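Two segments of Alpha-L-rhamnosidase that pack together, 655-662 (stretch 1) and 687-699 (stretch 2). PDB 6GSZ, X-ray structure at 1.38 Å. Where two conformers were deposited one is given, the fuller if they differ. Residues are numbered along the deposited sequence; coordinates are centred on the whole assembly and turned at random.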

# COMPACT_ATOMS: atom_id res chain seq x y z
N THR A 655 23.71 -19.09 -11.58
CA THR A 655 22.75 -18.18 -12.16
C THR A 655 22.74 -16.89 -11.34
O THR A 655 23.31 -16.83 -10.25
CB THR A 655 21.35 -18.79 -12.14
OG1 THR A 655 20.98 -19.05 -10.77
CG2 THR A 655 21.29 -20.07 -12.95
N GLN A 656 22.13 -15.85 -11.89
CA GLN A 656 22.06 -14.60 -11.17
C GLN A 656 21.44 -14.82 -9.79
O GLN A 656 21.97 -14.33 -8.80
CB GLN A 656 21.36 -13.53 -12.00
CG GLN A 656 22.17 -13.09 -13.20
CD GLN A 656 21.54 -11.94 -13.95
OE1 GLN A 656 20.79 -11.14 -13.37
NE2 GLN A 656 21.82 -11.89 -15.25
N THR A 657 20.28 -15.49 -9.73
CA THR A 657 19.64 -15.72 -8.43
C THR A 657 20.45 -16.71 -7.56
O THR A 657 20.57 -16.52 -6.34
CB THR A 657 18.20 -16.19 -8.61
OG1 THR A 657 17.50 -15.11 -9.22
CG2 THR A 657 17.54 -16.59 -7.31
N GLY A 658 20.95 -17.78 -8.18
CA GLY A 658 21.68 -18.80 -7.46
C GLY A 658 22.95 -18.30 -6.76
O GLY A 658 23.28 -18.82 -5.68
N LEU A 659 23.58 -17.28 -7.34
CA LEU A 659 24.71 -16.62 -6.72
C LEU A 659 24.24 -15.48 -5.80
O LEU A 659 24.79 -15.27 -4.73
CB LEU A 659 25.65 -16.09 -7.80
CG LEU A 659 26.50 -17.18 -8.45
CD1 LEU A 659 26.91 -16.74 -9.83
CD2 LEU A 659 27.70 -17.51 -7.59
N ALA A 660 23.28 -14.66 -6.24
CA ALA A 660 22.93 -13.45 -5.47
C ALA A 660 22.42 -13.82 -4.07
O ALA A 660 22.74 -13.16 -3.07
CB ALA A 660 21.92 -12.62 -6.20
N LEU A 661 21.59 -14.86 -3.97
CA LEU A 661 21.03 -15.19 -2.64
C LEU A 661 22.08 -15.56 -1.60
O LEU A 661 22.07 -14.96 -0.51
CB LEU A 661 19.92 -16.24 -2.76
CG LEU A 661 18.73 -15.86 -3.62
CD1 LEU A 661 17.70 -16.97 -3.63
CD2 LEU A 661 18.10 -14.55 -3.16
N PRO A 662 22.98 -16.55 -1.85
CA PRO A 662 23.99 -16.83 -0.84
C PRO A 662 24.97 -15.67 -0.60
O PRO A 662 25.48 -15.55 0.49
CB PRO A 662 24.66 -18.10 -1.36
CG PRO A 662 24.46 -18.02 -2.86
CD PRO A 662 23.06 -17.47 -3.01
N GLN A 687 28.46 -11.58 -19.50
CA GLN A 687 28.31 -12.51 -20.62
C GLN A 687 26.86 -12.52 -21.11
O GLN A 687 26.61 -12.84 -22.24
CB GLN A 687 28.82 -13.90 -20.23
CG GLN A 687 30.33 -13.94 -19.98
CD GLN A 687 31.18 -13.29 -21.05
OE1 GLN A 687 32.00 -12.39 -20.79
NE2 GLN A 687 31.01 -13.74 -22.29
N ASN A 688 25.93 -12.07 -20.26
CA ASN A 688 24.52 -11.92 -20.64
C ASN A 688 24.22 -10.52 -21.18
O ASN A 688 23.05 -10.14 -21.24
CB ASN A 688 23.64 -12.20 -19.42
CG ASN A 688 22.23 -12.62 -19.79
OD1 ASN A 688 22.06 -13.43 -20.69
ND2 ASN A 688 21.22 -12.10 -19.08
N ASP A 689 25.23 -9.74 -21.56
CA ASP A 689 25.07 -8.37 -22.07
C ASP A 689 24.30 -7.50 -21.06
O ASP A 689 23.55 -6.60 -21.44
CB ASP A 689 24.43 -8.36 -23.46
CG ASP A 689 25.31 -8.90 -24.57
OD1 ASP A 689 26.55 -8.72 -24.48
OD2 ASP A 689 24.75 -9.49 -25.49
N TYR A 690 24.53 -7.77 -19.77
CA TYR A 690 23.98 -7.00 -18.64
C TYR A 690 22.45 -7.06 -18.56
O TYR A 690 21.85 -6.28 -17.82
CB TYR A 690 24.45 -5.54 -18.66
CG TYR A 690 25.95 -5.42 -18.46
CD1 TYR A 690 26.51 -5.43 -17.19
CD2 TYR A 690 26.82 -5.35 -19.54
CE1 TYR A 690 27.88 -5.33 -16.99
CE2 TYR A 690 28.20 -5.25 -19.35
CZ TYR A 690 28.72 -5.23 -18.07
OH TYR A 690 30.07 -5.10 -17.84
N LYS A 691 21.84 -8.02 -19.24
CA LYS A 691 20.39 -8.23 -19.15
C LYS A 691 20.08 -8.94 -17.83
O LYS A 691 20.83 -9.80 -17.34
CB LYS A 691 19.89 -9.06 -20.32
CG LYS A 691 20.06 -8.36 -21.66
CD LYS A 691 19.78 -9.23 -22.86
CE LYS A 691 19.80 -8.42 -24.13
NZ LYS A 691 20.93 -8.81 -25.01
N VAL A 692 18.96 -8.55 -17.24
CA VAL A 692 18.53 -9.10 -15.95
C VAL A 692 18.21 -10.58 -16.13
O VAL A 692 17.61 -10.98 -17.14
CB VAL A 692 17.30 -8.38 -15.38
CG1 VAL A 692 17.48 -6.88 -15.35
CG2 VAL A 692 16.03 -8.75 -16.13
N GLY A 693 18.57 -11.38 -15.13
CA GLY A 693 18.40 -12.80 -15.17
C GLY A 693 17.65 -13.38 -13.98
O GLY A 693 17.54 -14.58 -13.86
N THR A 694 17.10 -12.50 -13.15
CA THR A 694 16.41 -12.85 -11.90
C THR A 694 14.88 -12.82 -12.07
O THR A 694 14.38 -11.96 -12.76
CB THR A 694 16.87 -11.90 -10.80
OG1 THR A 694 16.69 -10.54 -11.25
CG2 THR A 694 18.31 -12.10 -10.37
N GLY A 695 14.20 -13.69 -11.31
CA GLY A 695 12.76 -13.58 -11.08
C GLY A 695 12.46 -12.90 -9.75
O GLY A 695 13.26 -12.11 -9.24
N PHE A 696 11.33 -13.27 -9.12
CA PHE A 696 10.87 -12.57 -7.93
C PHE A 696 11.82 -12.81 -6.76
O PHE A 696 11.83 -12.01 -5.83
CB PHE A 696 9.42 -12.96 -7.58
CG PHE A 696 8.29 -12.29 -8.34
CD1 PHE A 696 8.47 -11.82 -9.64
CD2 PHE A 696 7.05 -12.17 -7.76
CE1 PHE A 696 7.43 -11.23 -10.35
CE2 PHE A 696 6.00 -11.61 -8.48
CZ PHE A 696 6.19 -11.12 -9.75
N ALA A 697 12.50 -13.96 -6.77
CA ALA A 697 13.36 -14.29 -5.62
C ALA A 697 14.65 -13.44 -5.61
O ALA A 697 15.16 -13.15 -4.55
CB ALA A 697 13.73 -15.76 -5.60
N GLY A 698 15.16 -13.13 -6.81
CA GLY A 698 16.46 -12.48 -6.95
C GLY A 698 16.38 -10.98 -7.22
O GLY A 698 17.31 -10.25 -6.86
N THR A 699 15.33 -10.50 -7.87
CA THR A 699 15.35 -9.15 -8.45
C THR A 699 15.49 -8.06 -7.38
O THR A 699 16.35 -7.15 -7.51
CB THR A 699 14.10 -8.90 -9.29
OG1 THR A 699 14.14 -9.82 -10.39
CG2 THR A 699 14.08 -7.49 -9.84
O HOH W 1 18.78 -16.43 -12.06

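How does the backbone of each stretch approach the other? Stretch 1 begins a helix at Gln656, and the first turn of that helix lies against stretch 2, which has no regular helix or strand. The chains come nearest where glycines leave room: Gln656 CA is 5.7 Å from Gly693 CA, and Thr657 CA is 4.8 Å from Gly698 CA. An ideal CB on Gly693 would lie 2.6 Å from Gln656 NE2, and one on Gly698 would lie 2.3 Å from Thr657 OG1, so neither position could carry a side chain with the neighbours as they stand.

What does the Gln656 side chain do for the loop? Its amide works as a two-ended clamp on the backbone. Gly693 N donates to Gln656 OE1 at 2.8 Å, while Gln656 NE2 donates to Lys691 O at 3.1 Å with a nearly straight N-H...O angle of 169°. These two bonds fix the amide's orientation: a flipped amide would set NE2 against the donor Gly693 N. Lys691 O is shared, because Asn688 ND2 also donates to it, at 2.9 Å. That second bond spans the type I' turn from Asn688 to Lys691, which is closed by Lys691 N donating to Asn688 O at 3.2 Å.

How are the free amides at the start of the helix satisfied? The first turn of a helix has NH groups with no carbonyl of a preceding turn to meet. Thr655, at the N-cap, accepts from Gly658 N through OG1 at 2.9 Å. Thr657 N instead donates to water 1 at 2.9 Å, and that water donates to Gly693 O, also at 2.9 Å. Gly693 thus faces the helix with both its polar backbone atoms engaged, N directly by Gln656 and O through the water.

What fills the space beyond these bonds? Methyl groups and aliphatic carbons do much of the packing. Thr694 CG2 rests 3.7 Å from Gln656 CB and 3.3 Å from Thr657 OG1, a hydroxyl that finds its hydrogen bond elsewhere in the structure. Thr694 spends its own hydroxyl within stretch 2: OG1 donates to Thr699 OG1 at 2.8 Å, and Thr699 OG1 donates in turn to Gly695 O at 2.7 Å. One helical turn on from Thr657, Leu661 CD2 lies 3.5 Å from the carbonyl Ala697 O, a van der Waals contact, while the methyls Thr657 CG2 and Ala697 CB approach to 4.3 Å.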